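PDB 6G5O: cytochrome P450 from Zobellia galactanivorans, which belongs to the cytochrome P450 family of heme-thiolate proteins and binds protoporphyrin IX containing iron in a largely helical fold. Local coordinates for residues His80-Ala85 and Ser198-Arg203; Asp189-Val194 and Lys211-Leu216; Val321-Ser326 and Thr334-Ile339. All coordinates share one frame; numbering follows the deposited sequence.

Overall arrangement
Contacts 1 and 3 both reach the heme: helix 79-92 of contact 1 grips one propionate, while the 321-326 loop and helix 333-350 of contact 3 meet at the B-ring side of the porphyrin. Their centres lie 22 Å apart and their nearest atoms about 5 Å. Contact 2 sits beside contact 1, with centres 14 Å apart, because helix 191-196 runs almost directly into strand 199-200; the segments of the two contacts alternate along the chain. From contact 3, contact 2 is 20 Å away between centres. Contact 2 stands back from the heme, with the Val-213 side chain about 7 Å away; its segment reaches the cofactor through Leu-216, which takes no part in the contact.

Contact 1 of 3, residues His80-Ala85 and Ser198-Arg203; sequences HGVYRA and SEFEGR. With HEM (protoporphyrin IX containing Fe), chain C.
Phe-200 lays its ring against Tyr-83 and Val-82 on one side of helix 79-92. From CB the Phe-200 side chain starts with CG anti to the backbone N (chi1 -178°), which carries the ring out from the hairpin to the helix. Phe-200 CD1 lies 3.6 Å from Tyr-83 CE1. The next atom, Phe-200 CE1, sits over the centre of the Tyr-83 ring and also meets Val-82 CG1 at 3.7 Å, the methyl approaching obliquely. At the tip, Phe-200 CZ comes to 4.1 Å from Tyr-83 CZ. The two rings form an offset stack with centroids 4.5 Å apart and planes at 29°.

The aromatic ring belongs to a two-stranded beta hairpin, 199-200 with 203-204, closed by a type I' turn from Phe-200 to Arg-203. Paired backbone bonds between these two residues tie the turn together. The Tyr-83 hydroxyl is hydrogen-bonded to Glu-209, which also makes a salt bridge with Arg-203 and so connects the helix to the hairpin a second time.

His-80 and Arg-84, one helical turn apart, reach a heme propionate instead. His-80 NE2 donates to HEM O2D at 2.7 Å in a nearly straight bond (167°). Arg-84 NH1 donates to the same HEM O2D at 3.0 Å in a more bent bond, and also to the backbone O of Asn-329.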
loop_
_atom_site.group_PDB
_atom_site.type_symbol
_atom_site.label_atom_id
_atom_site.label_comp_id
_atom_site.label_asym_id
_atom_site.label_seq_id
_atom_site.Cartn_x
_atom_site.Cartn_y
_atom_site.Cartn_z
ATOM N N HIS A 80 8.636 2.330 19.186
ATOM C CA HIS A 80 7.846 1.779 18.086
ATOM C C HIS A 80 7.007 0.569 18.488
ATOM O O HIS A 80 5.819 0.517 18.215
ATOM C CB HIS A 80 8.739 1.400 16.896
ATOM C CG HIS A 80 7.995 0.693 15.803
ATOM N ND1 HIS A 80 7.974 -0.676 15.701
ATOM C CD2 HIS A 80 7.219 1.158 14.798
ATOM C CE1 HIS A 80 7.212 -1.025 14.681
ATOM N NE2 HIS A 80 6.762 0.067 14.101
ATOM N N GLY A 81 7.602 -0.390 19.181
ATOM C CA GLY A 81 6.876 -1.627 19.516
ATOM C C GLY A 81 5.727 -1.434 20.459
ATOM O O GLY A 81 4.751 -2.162 20.371
ATOM N N VAL A 82 5.849 -0.460 21.382
ATOM C CA VAL A 82 4.792 -0.118 22.320
ATOM C C VAL A 82 3.556 0.467 21.580
ATOM O O VAL A 82 2.443 -0.020 21.776
ATOM C CB VAL A 82 5.283 0.900 23.382
ATOM C CG1 VAL A 82 4.150 1.240 24.343
ATOM C CG2 VAL A 82 6.496 0.379 24.185
ATOM N N TYR A 83 3.728 1.493 20.735
ATOM C CA TYR A 83 2.594 2.015 19.942
ATOM C C TYR A 83 2.011 0.894 19.031
ATOM O O TYR A 83 0.816 0.779 18.816
ATOM C CB TYR A 83 3.038 3.138 19.032
ATOM C CG TYR A 83 3.202 4.506 19.653
ATOM C CD1 TYR A 83 2.146 5.109 20.322
ATOM C CD2 TYR A 83 4.387 5.220 19.510
ATOM C CE1 TYR A 83 2.268 6.381 20.845
ATOM C CE2 TYR A 83 4.527 6.493 20.045
ATOM C CZ TYR A 83 3.456 7.071 20.711
ATOM O OH TYR A 83 3.540 8.325 21.259
ATOM N N ARG A 84 2.905 0.116 18.460
ATOM C CA ARG A 84 2.514 -0.934 17.555
ATOM C C ARG A 84 1.636 -1.975 18.265
ATOM O O ARG A 84 0.633 -2.407 17.697
ATOM C CB ARG A 84 3.723 -1.587 16.893
ATOM C CG ARG A 84 3.210 -2.561 15.824
ATOM C CD ARG A 84 4.104 -2.703 14.621
ATOM N NE ARG A 84 3.645 -3.823 13.849
ATOM C CZ ARG A 84 3.800 -3.977 12.544
ATOM N NH1 ARG A 84 4.376 -3.046 11.803
ATOM N NH2 ARG A 84 3.304 -5.080 11.976
ATOM N N ALA A 85 1.986 -2.348 19.506
ATOM C CA ALA A 85 1.180 -3.318 20.292
ATOM C C ALA A 85 -0.194 -2.776 20.630
ATOM O O ALA A 85 -1.154 -3.548 20.720
ATOM C CB ALA A 85 1.892 -3.736 21.588
ATOM N N SER A 198 -7.280 3.995 24.340
ATOM C CA SER A 198 -6.163 3.062 24.483
ATOM C C SER A 198 -5.020 3.675 25.299
ATOM O O SER A 198 -4.923 4.883 25.427
ATOM C CB SER A 198 -5.619 2.662 23.119
ATOM O OG SER A 198 -6.655 2.258 22.293
ATOM N N GLU A 199 -4.122 2.827 25.790
ATOM C CA GLU A 199 -3.104 3.264 26.750
ATOM C C GLU A 199 -1.688 2.986 26.327
ATOM O O GLU A 199 -1.386 1.895 25.840
ATOM C CB GLU A 199 -3.335 2.588 28.089
ATOM C CG GLU A 199 -4.738 2.815 28.598
ATOM C CD GLU A 199 -4.887 2.472 30.058
ATOM O OE1 GLU A 199 -4.148 1.558 30.527
ATOM O OE2 GLU A 199 -5.747 3.131 30.708
ATOM N N PHE A 200 -0.852 4.003 26.538
ATOM C CA PHE A 200 0.552 3.983 26.273
ATOM C C PHE A 200 1.167 4.102 27.651
ATOM O O PHE A 200 1.162 5.199 28.231
ATOM C CB PHE A 200 0.893 5.233 25.452
ATOM C CG PHE A 200 2.322 5.358 25.051
ATOM C CD1 PHE A 200 2.785 4.700 23.932
ATOM C CD2 PHE A 200 3.207 6.150 25.780
ATOM C CE1 PHE A 200 4.113 4.813 23.536
ATOM C CE2 PHE A 200 4.528 6.259 25.395
ATOM C CZ PHE A 200 4.981 5.599 24.261
ATOM N N GLU A 201 1.701 3.022 28.180
ATOM C CA GLU A 201 2.358 3.048 29.497
ATOM C C GLU A 201 1.459 3.717 30.540
ATOM O O GLU A 201 1.818 4.710 31.185
ATOM C CB GLU A 201 3.754 3.693 29.412
ATOM C CG GLU A 201 4.793 2.721 28.844
ATOM C CD GLU A 201 6.097 3.372 28.371
ATOM O OE1 GLU A 201 6.313 4.593 28.631
ATOM O OE2 GLU A 201 6.894 2.647 27.716
ATOM N N GLY A 202 0.250 3.182 30.636
ATOM C CA GLY A 202 -0.725 3.625 31.604
ATOM C C GLY A 202 -1.442 4.962 31.444
ATOM O O GLY A 202 -2.274 5.270 32.267
ATOM N N ARG A 203 -1.121 5.778 30.435
ATOM C CA ARG A 203 -1.956 6.951 30.132
ATOM C C ARG A 203 -2.649 6.856 28.758
ATOM O O ARG A 203 -2.155 6.222 27.815
ATOM C CB ARG A 203 -1.171 8.258 30.229
ATOM C CG ARG A 203 0.026 8.336 29.322
ATOM C CD ARG A 203 0.182 9.682 28.645
ATOM N NE ARG A 203 1.248 9.598 27.641
ATOM C CZ ARG A 203 1.086 9.578 26.318
ATOM N NH1 ARG A 203 -0.115 9.685 25.776
ATOM N NH2 ARG A 203 2.153 9.516 25.523
HETATM C CHA HEM C . 3.643 0.291 6.225
HETATM C CHB HEM C . 2.892 -1.218 1.699
HETATM C CHC HEM C . -1.869 -1.067 2.403
HETATM C CHD HEM C . -1.142 1.009 6.655
HETATM C C1A HEM C . 3.842 -0.157 4.938
HETATM C C2A HEM C . 5.117 -0.384 4.341
HETATM C C3A HEM C . 4.887 -0.807 3.107
HETATM C C4A HEM C . 3.493 -0.842 2.879
HETATM C CMA HEM C . 5.963 -1.183 2.143
HETATM C CAA HEM C . 6.507 -0.251 4.961
HETATM C CBA HEM C . 6.883 1.219 5.066
HETATM C CGA HEM C . 8.211 1.397 5.768
HETATM O O1A HEM C . 8.462 2.476 6.297
HETATM O O2A HEM C . 9.063 0.494 5.853
HETATM C C1B HEM C . 1.529 -1.308 1.504
HETATM C C2B HEM C . 0.981 -1.880 0.338
HETATM C C3B HEM C . -0.384 -1.829 0.503
HETATM C C4B HEM C . -0.602 -1.215 1.850
HETATM C CMB HEM C . 1.744 -2.375 -0.853
HETATM C CAB HEM C . -1.505 -2.295 -0.309
HETATM C CBB HEM C . -1.417 -3.071 -1.372
HETATM C C1C HEM C . -2.108 -0.495 3.625
HETATM C C2C HEM C . -3.365 -0.148 4.119
HETATM C C3C HEM C . -3.162 0.499 5.312
HETATM C C4C HEM C . -1.761 0.506 5.532
HETATM C CMC HEM C . -4.690 -0.432 3.484
HETATM C CAC HEM C . -4.168 1.027 6.244
HETATM C CBC HEM C . -5.490 1.015 6.106
HETATM C C1D HEM C . 0.241 0.914 6.884
HETATM C C2D HEM C . 0.848 1.349 8.154
HETATM C C3D HEM C . 2.172 1.137 8.062
HETATM C C4D HEM C . 2.375 0.621 6.704
HETATM C CMD HEM C . 0.086 1.864 9.327
HETATM C CAD HEM C . 3.214 1.425 9.127
HETATM C CBD HEM C . 3.649 0.217 9.973
HETATM C CGD HEM C . 4.650 0.648 11.063
HETATM O O1D HEM C . 5.224 1.792 11.011
HETATM O O2D HEM C . 4.944 -0.106 12.053
HETATM N NA HEM C . 2.848 -0.399 4.004
HETATM N NB HEM C . 0.575 -0.923 2.354
HETATM N NC HEM C . -1.137 -0.075 4.462
HETATM N ND HEM C . 1.197 0.486 6.075
HETATM FE FE HEM C . 0.921 -0.196 4.309
HETATM O O HOH W 1 1.136 1.772 3.239
#

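Contact 2 of 3, residues Asp189-Val194 and Lys211-Leu216; sequences DDMYSV and KGVMVL
Met-191, in the first turn of helix 191-196, meets Met-214 on helix 207-220, two helices of the P450 fold packed through sulfur and aromatic side chains. Just before Met-191, Asp-190 is the N-cap of helix 191-196. Asp-190 OD1 accepts from Ser-193 N at 3.0 Å and from Ser-193 OG at 2.8 Å, the two donors coming from opposite faces of the carboxylate plane. This double grip fixes the carboxylate at the start of the helix.

Met-191 is extended throughout, with CG anti to the backbone N (chi1 -166°), and reaches across to the longer helix. The Met-191 and Met-214 side chains pass each other in opposite directions, with Met-191 SD 3.5 Å from Met-214 SD. Farther out, Met-191 CE touches Val-213 CG1 at 4.0 Å. Trp-90 and Phe-91 of helix 79-92 also touch Met-191, which therefore lies among three helices.

Tyr-192 brings its ring in from another side of Met-214. The methionine chain is folded at both chi2 (-51°) and chi3 (-60°), and this turns its methyl back over the aromatic face. The resulting CH-pi contact is joined by an oblique Met-aromatic approach of Met-214 SD, 4.8 Å from the ring centroid. Of the ring carbons, CE1, next to the hydroxyl-bearing CZ, is nearest the methyl: Met-214 CE lies 3.7 Å from Tyr-192 CE1.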
loop_
_atom_site.group_PDB
_atom_site.type_symbol
_atom_site.label_atom_id
_atom_site.label_comp_id
_atom_site.label_asym_id
_atom_site.label_seq_id
_atom_site.Cartn_x
_atom_site.Cartn_y
_atom_site.Cartn_z
ATOM N N ASP A 189 -17.700 3.263 19.019
ATOM C CA ASP A 189 -17.049 1.987 18.692
ATOM C C ASP A 189 -16.075 2.093 17.530
ATOM O O ASP A 189 -15.460 1.095 17.165
ATOM C CB ASP A 189 -18.122 0.956 18.292
ATOM C CG ASP A 189 -18.772 0.301 19.489
ATOM O OD1 ASP A 189 -18.741 0.872 20.611
ATOM O OD2 ASP A 189 -19.293 -0.826 19.309
ATOM N N ASP A 190 -15.968 3.281 16.939
ATOM C CA ASP A 190 -15.145 3.518 15.768
ATOM C C ASP A 190 -13.671 3.647 16.166
ATOM O O ASP A 190 -13.368 3.760 17.351
ATOM C CB ASP A 190 -15.659 4.750 14.987
ATOM C CG ASP A 190 -15.473 6.086 15.743
ATOM O OD1 ASP A 190 -14.977 6.113 16.900
ATOM O OD2 ASP A 190 -15.792 7.130 15.128
ATOM N N MET A 191 -12.770 3.591 15.190
ATOM C CA MET A 191 -11.349 3.536 15.479
ATOM C C MET A 191 -10.849 4.747 16.321
ATOM O O MET A 191 -9.983 4.598 17.194
ATOM C CB MET A 191 -10.555 3.439 14.172
ATOM C CG MET A 191 -9.093 3.036 14.297
ATOM S SD MET A 191 -8.303 3.003 12.664
ATOM C CE MET A 191 -6.595 2.655 13.108
ATOM N N TYR A 192 -11.378 5.927 16.021
ATOM C CA TYR A 192 -11.067 7.162 16.758
ATOM C C TYR A 192 -11.311 6.989 18.255
ATOM O O TYR A 192 -10.444 7.280 19.092
ATOM C CB TYR A 192 -11.942 8.288 16.272
ATOM C CG TYR A 192 -11.830 8.573 14.782
ATOM C CD1 TYR A 192 -10.796 9.350 14.283
ATOM C CD2 TYR A 192 -12.797 8.096 13.893
ATOM C CE1 TYR A 192 -10.696 9.615 12.953
ATOM C CE2 TYR A 192 -12.720 8.351 12.532
ATOM C CZ TYR A 192 -11.674 9.099 12.070
ATOM O OH TYR A 192 -11.601 9.392 10.738
ATOM N N SER A 193 -12.484 6.464 18.572
ATOM C CA SER A 193 -12.905 6.269 19.959
ATOM C C SER A 193 -12.073 5.251 20.673
ATOM O O SER A 193 -11.659 5.478 21.803
ATOM C CB SER A 193 -14.373 5.844 20.008
ATOM O OG SER A 193 -15.162 6.929 19.578
ATOM N N VAL A 194 -11.823 4.128 20.007
ATOM C CA VAL A 194 -10.945 3.115 20.535
ATOM C C VAL A 194 -9.524 3.638 20.802
ATOM O O VAL A 194 -8.924 3.260 21.776
ATOM C CB VAL A 194 -10.833 1.903 19.588
ATOM C CG1 VAL A 194 -9.804 0.908 20.111
ATOM C CG2 VAL A 194 -12.192 1.208 19.463
ATOM N N LYS A 211 -4.199 11.435 15.982
ATOM C CA LYS A 211 -4.149 12.016 14.660
ATOM C C LYS A 211 -2.995 11.408 13.854
ATOM O O LYS A 211 -3.114 11.153 12.649
ATOM C CB LYS A 211 -3.988 13.531 14.776
ATOM C CG LYS A 211 -3.917 14.275 13.455
ATOM C CD LYS A 211 -3.707 15.764 13.683
ATOM C CE LYS A 211 -3.520 16.514 12.360
ATOM N NZ LYS A 211 -3.643 17.986 12.521
ATOM N N GLY A 212 -1.871 11.196 14.544
ATOM C CA GLY A 212 -0.712 10.489 14.002
ATOM C C GLY A 212 -1.016 9.093 13.418
ATOM O O GLY A 212 -0.516 8.744 12.344
ATOM N N VAL A 213 -1.853 8.330 14.108
ATOM C CA VAL A 213 -2.260 7.037 13.631
ATOM C C VAL A 213 -3.263 7.157 12.486
ATOM O O VAL A 213 -3.208 6.401 11.514
ATOM C CB VAL A 213 -2.932 6.217 14.757
ATOM C CG1 VAL A 213 -3.375 4.839 14.227
ATOM C CG2 VAL A 213 -1.971 6.078 15.944
ATOM N N MET A 214 -4.202 8.088 12.635
ATOM C CA MET A 214 -5.325 8.184 11.700
ATOM C C MET A 214 -4.976 8.786 10.344
ATOM O O MET A 214 -5.416 8.263 9.295
ATOM C CB MET A 214 -6.503 8.899 12.339
ATOM C CG MET A 214 -7.174 8.151 13.470
ATOM S SD MET A 214 -7.628 6.443 13.084
ATOM C CE MET A 214 -8.741 6.765 11.683
ATOM N N VAL A 215 -4.138 9.822 10.323
ATOM C CA VAL A 215 -3.677 10.354 9.028
ATOM C C VAL A 215 -2.886 9.289 8.244
ATOM O O VAL A 215 -3.021 9.145 7.013
ATOM C CB VAL A 215 -2.767 11.597 9.189
ATOM C CG1 VAL A 215 -2.154 11.993 7.835
ATOM C CG2 VAL A 215 -3.535 12.766 9.784
ATOM N N LEU A 216 -2.003 8.593 8.957
ATOM C CA LEU A 216 -1.237 7.514 8.376
ATOM C C LEU A 216 -2.122 6.441 7.815
ATOM O O LEU A 216 -1.871 5.947 6.743
ATOM C CB LEU A 216 -0.319 6.903 9.410
ATOM C CG LEU A 216 0.362 5.578 9.056
ATOM C CD1 LEU A 216 1.334 5.729 7.878
ATOM C CD2 LEU A 216 1.045 5.049 10.327
#

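Contact 3 of 3, residues Val321-Ser326 and Thr334-Ile339; sequences VGFGFS and THARQI. With HEM (protoporphyrin IX containing Fe), chain C.
The heme-binding loop that precedes the proximal helix of a P450 supplies residues 321-326, and helix 333-350, which follows it, supplies residues 334-339. Phe-323 spans the two. Its CG is anti to the carbonyl carbon (chi1 -69°), and the ring extends from the loop between the porphyrin and the Arg-337 guanidinium. Phe-323 CD1 lies 3.8 Å from HEM C2B, while CE1 is also near HEM C3B, so this ring border runs along pyrrole B.

The helix meets the same phenyl group in two places. Ala-336 CB approaches Phe-323 CE1 obliquely at 4.4 Å, and the same methyl comes near the heme vinyl carbon CAB. On the other border of the ring, Phe-323 CD2 lies over one face of the Arg-337 guanidinium, 3.7 Å from NH2. The two planes are 69° apart, far from a parallel stack. An extended chain from CG to NE carries the arginine there, and NE is held by a salt bridge to Glu-258.

In the loop, a type I turn from Val-321 to Gly-324 is closed by Gly-324 N donating to Val-321 O. The turn brings its backbone close to the cofactor: Gly-322 O is 3.4 Å from HEM CMB, and Gly-324 N is equally far from HEM CMA. Gly-324 has a positive phi (85°), and its CA passes beside HEM CAA. Phe-323 is also joined through the backbone to Cys-330. Phe-323 and Gly-324, seven and six residues before that cysteine and ahead of the proximal helix, fit the heme-binding signature of P450s, whose cysteine is the usual iron ligand.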
loop_
_atom_site.group_PDB
_atom_site.type_symbol
_atom_site.label_atom_id
_atom_site.label_comp_id
_atom_site.label_asym_id
_atom_site.label_seq_id
_atom_site.Cartn_x
_atom_site.Cartn_y
_atom_site.Cartn_z
ATOM N N VAL A 321 9.064 -8.165 -0.469
ATOM C CA VAL A 321 9.054 -7.080 0.478
ATOM C C VAL A 321 8.067 -5.969 0.058
ATOM O O VAL A 321 8.224 -4.823 0.458
ATOM C CB VAL A 321 10.497 -6.529 0.666
ATOM C CG1 VAL A 321 11.333 -7.492 1.456
ATOM C CG2 VAL A 321 11.167 -6.282 -0.660
ATOM N N GLY A 322 7.056 -6.324 -0.740
ATOM C CA GLY A 322 5.933 -5.445 -1.061
ATOM C C GLY A 322 5.218 -4.794 0.115
ATOM O O GLY A 322 4.750 -3.668 -0.032
ATOM N N PHE A 323 5.186 -5.472 1.276
ATOM C CA PHE A 323 4.603 -4.975 2.525
ATOM C C PHE A 323 5.713 -4.627 3.521
ATOM O O PHE A 323 5.492 -4.633 4.730
ATOM C CB PHE A 323 3.642 -6.003 3.203
ATOM C CG PHE A 323 2.351 -6.245 2.449
ATOM C CD1 PHE A 323 1.478 -5.207 2.184
ATOM C CD2 PHE A 323 1.995 -7.516 2.015
ATOM C CE1 PHE A 323 0.304 -5.429 1.491
ATOM C CE2 PHE A 323 0.799 -7.750 1.325
ATOM C CZ PHE A 323 -0.045 -6.697 1.068
ATOM N N GLY A 324 6.893 -4.342 3.033
ATOM C CA GLY A 324 7.984 -3.951 3.912
ATOM C C GLY A 324 8.706 -5.152 4.481
ATOM O O GLY A 324 8.521 -6.279 4.010
ATOM N N PHE A 325 9.522 -4.897 5.478
ATOM C CA PHE A 325 10.322 -5.933 6.116
ATOM C C PHE A 325 10.689 -5.472 7.515
ATOM O O PHE A 325 10.964 -4.297 7.728
ATOM C CB PHE A 325 11.615 -6.248 5.318
ATOM C CG PHE A 325 12.378 -7.455 5.828
ATOM C CD1 PHE A 325 11.850 -8.740 5.714
ATOM C CD2 PHE A 325 13.619 -7.296 6.481
ATOM C CE1 PHE A 325 12.525 -9.851 6.222
ATOM C CE2 PHE A 325 14.299 -8.406 6.995
ATOM C CZ PHE A 325 13.754 -9.684 6.861
ATOM N N SER A 326 10.668 -6.413 8.447
ATOM C CA SER A 326 11.045 -6.217 9.843
ATOM C C SER A 326 10.106 -5.204 10.500
ATOM O O SER A 326 8.873 -5.228 10.252
ATOM C CB SER A 326 12.539 -5.829 9.930
ATOM O OG SER A 326 12.986 -5.712 11.280
ATOM N N THR A 334 -3.162 -7.200 6.308
ATOM C CA THR A 334 -4.280 -8.092 6.503
ATOM C C THR A 334 -5.579 -7.613 5.795
ATOM O O THR A 334 -6.267 -8.388 5.089
ATOM C CB THR A 334 -4.561 -8.259 8.000
ATOM O OG1 THR A 334 -3.371 -8.642 8.683
ATOM C CG2 THR A 334 -5.596 -9.378 8.228
ATOM N N HIS A 335 -5.900 -6.343 5.981
ATOM C CA HIS A 335 -7.031 -5.715 5.286
ATOM C C HIS A 335 -6.909 -5.840 3.763
ATOM O O HIS A 335 -7.853 -6.293 3.040
ATOM C CB HIS A 335 -7.093 -4.230 5.697
ATOM C CG HIS A 335 -8.226 -3.479 5.090
ATOM N ND1 HIS A 335 -9.549 -3.759 5.384
ATOM C CD2 HIS A 335 -8.237 -2.459 4.206
ATOM C CE1 HIS A 335 -10.313 -2.951 4.681
ATOM N NE2 HIS A 335 -9.543 -2.151 3.966
ATOM N N ALA A 336 -5.717 -5.486 3.281
ATOM C CA ALA A 336 -5.422 -5.491 1.861
ATOM C C ALA A 336 -5.511 -6.892 1.255
ATOM O O ALA A 336 -6.052 -7.093 0.146
ATOM C CB ALA A 336 -4.046 -4.919 1.633
ATOM N N ARG A 337 -4.928 -7.857 1.964
ATOM C CA ARG A 337 -4.990 -9.225 1.506
ATOM C C ARG A 337 -6.416 -9.754 1.385
ATOM O O ARG A 337 -6.728 -10.504 0.459
ATOM C CB ARG A 337 -4.220 -10.139 2.437
ATOM C CG ARG A 337 -2.728 -10.069 2.250
ATOM C CD ARG A 337 -2.051 -10.786 3.413
ATOM N NE ARG A 337 -0.635 -10.881 3.174
ATOM C CZ ARG A 337 0.314 -10.688 4.084
ATOM N NH1 ARG A 337 0.031 -10.384 5.344
ATOM N NH2 ARG A 337 1.568 -10.782 3.691
ATOM N N GLN A 338 -7.271 -9.401 2.332
ATOM C CA GLN A 338 -8.647 -9.854 2.260
ATOM C C GLN A 338 -9.392 -9.219 1.086
ATOM O O GLN A 338 -10.211 -9.893 0.394
ATOM C CB GLN A 338 -9.398 -9.576 3.532
ATOM C CG GLN A 338 -8.909 -10.205 4.817
ATOM C CD GLN A 338 -8.188 -11.504 4.652
ATOM O OE1 GLN A 338 -8.715 -12.448 4.086
ATOM N NE2 GLN A 338 -6.947 -11.559 5.178
ATOM N N ILE A 339 -9.120 -7.934 0.858
ATOM C CA ILE A 339 -9.708 -7.247 -0.284
ATOM C C ILE A 339 -9.378 -8.015 -1.559
ATOM O O ILE A 339 -10.250 -8.342 -2.345
ATOM C CB ILE A 339 -9.151 -5.812 -0.432
ATOM C CG1 ILE A 339 -9.902 -4.863 0.515
ATOM C CG2 ILE A 339 -9.325 -5.303 -1.843
ATOM C CD1 ILE A 339 -9.283 -3.498 0.625
HETATM C CHA HEM C . 3.643 0.291 6.225
HETATM C CHB HEM C . 2.892 -1.218 1.699
HETATM C CHC HEM C . -1.869 -1.067 2.403
HETATM C CHD HEM C . -1.142 1.009 6.655
HETATM C C1A HEM C . 3.842 -0.157 4.938
HETATM C C2A HEM C . 5.117 -0.384 4.341
HETATM C C3A HEM C . 4.887 -0.807 3.107
HETATM C C4A HEM C . 3.493 -0.842 2.879
HETATM C CMA HEM C . 5.963 -1.183 2.143
HETATM C CAA HEM C . 6.507 -0.251 4.961
HETATM C CBA HEM C . 6.883 1.219 5.066
HETATM C CGA HEM C . 8.211 1.397 5.768
HETATM O O1A HEM C . 8.462 2.476 6.297
HETATM O O2A HEM C . 9.063 0.494 5.853
HETATM C C1B HEM C . 1.529 -1.308 1.504
HETATM C C2B HEM C . 0.981 -1.880 0.338
HETATM C C3B HEM C . -0.384 -1.829 0.503
HETATM C C4B HEM C . -0.602 -1.215 1.850
HETATM C CMB HEM C . 1.744 -2.375 -0.853
HETATM C CAB HEM C . -1.505 -2.295 -0.309
HETATM C CBB HEM C . -1.417 -3.071 -1.372
HETATM C C1C HEM C . -2.108 -0.495 3.625
HETATM C C2C HEM C . -3.365 -0.148 4.119
HETATM C C3C HEM C . -3.162 0.499 5.312
HETATM C C4C HEM C . -1.761 0.506 5.532
HETATM C CMC HEM C . -4.690 -0.432 3.484
HETATM C CAC HEM C . -4.168 1.027 6.244
HETATM C CBC HEM C . -5.490 1.015 6.106
HETATM C C1D HEM C . 0.241 0.914 6.884
HETATM C C2D HEM C . 0.848 1.349 8.154
HETATM C C3D HEM C . 2.172 1.137 8.062
HETATM C C4D HEM C . 2.375 0.621 6.704
HETATM C CMD HEM C . 0.086 1.864 9.327
HETATM C CAD HEM C . 3.214 1.425 9.127
HETATM C CBD HEM C . 3.649 0.217 9.973
HETATM C CGD HEM C . 4.650 0.648 11.063
HETATM O O1D HEM C . 5.224 1.792 11.011
HETATM O O2D HEM C . 4.944 -0.106 12.053
HETATM N NA HEM C . 2.848 -0.399 4.004
HETATM N NB HEM C . 0.575 -0.923 2.354
HETATM N NC HEM C . -1.137 -0.075 4.462
HETATM N ND HEM C . 1.197 0.486 6.075
HETATM FE FE HEM C . 0.921 -0.196 4.309
HETATM O O HOH W 1 1.136 1.772 3.239
#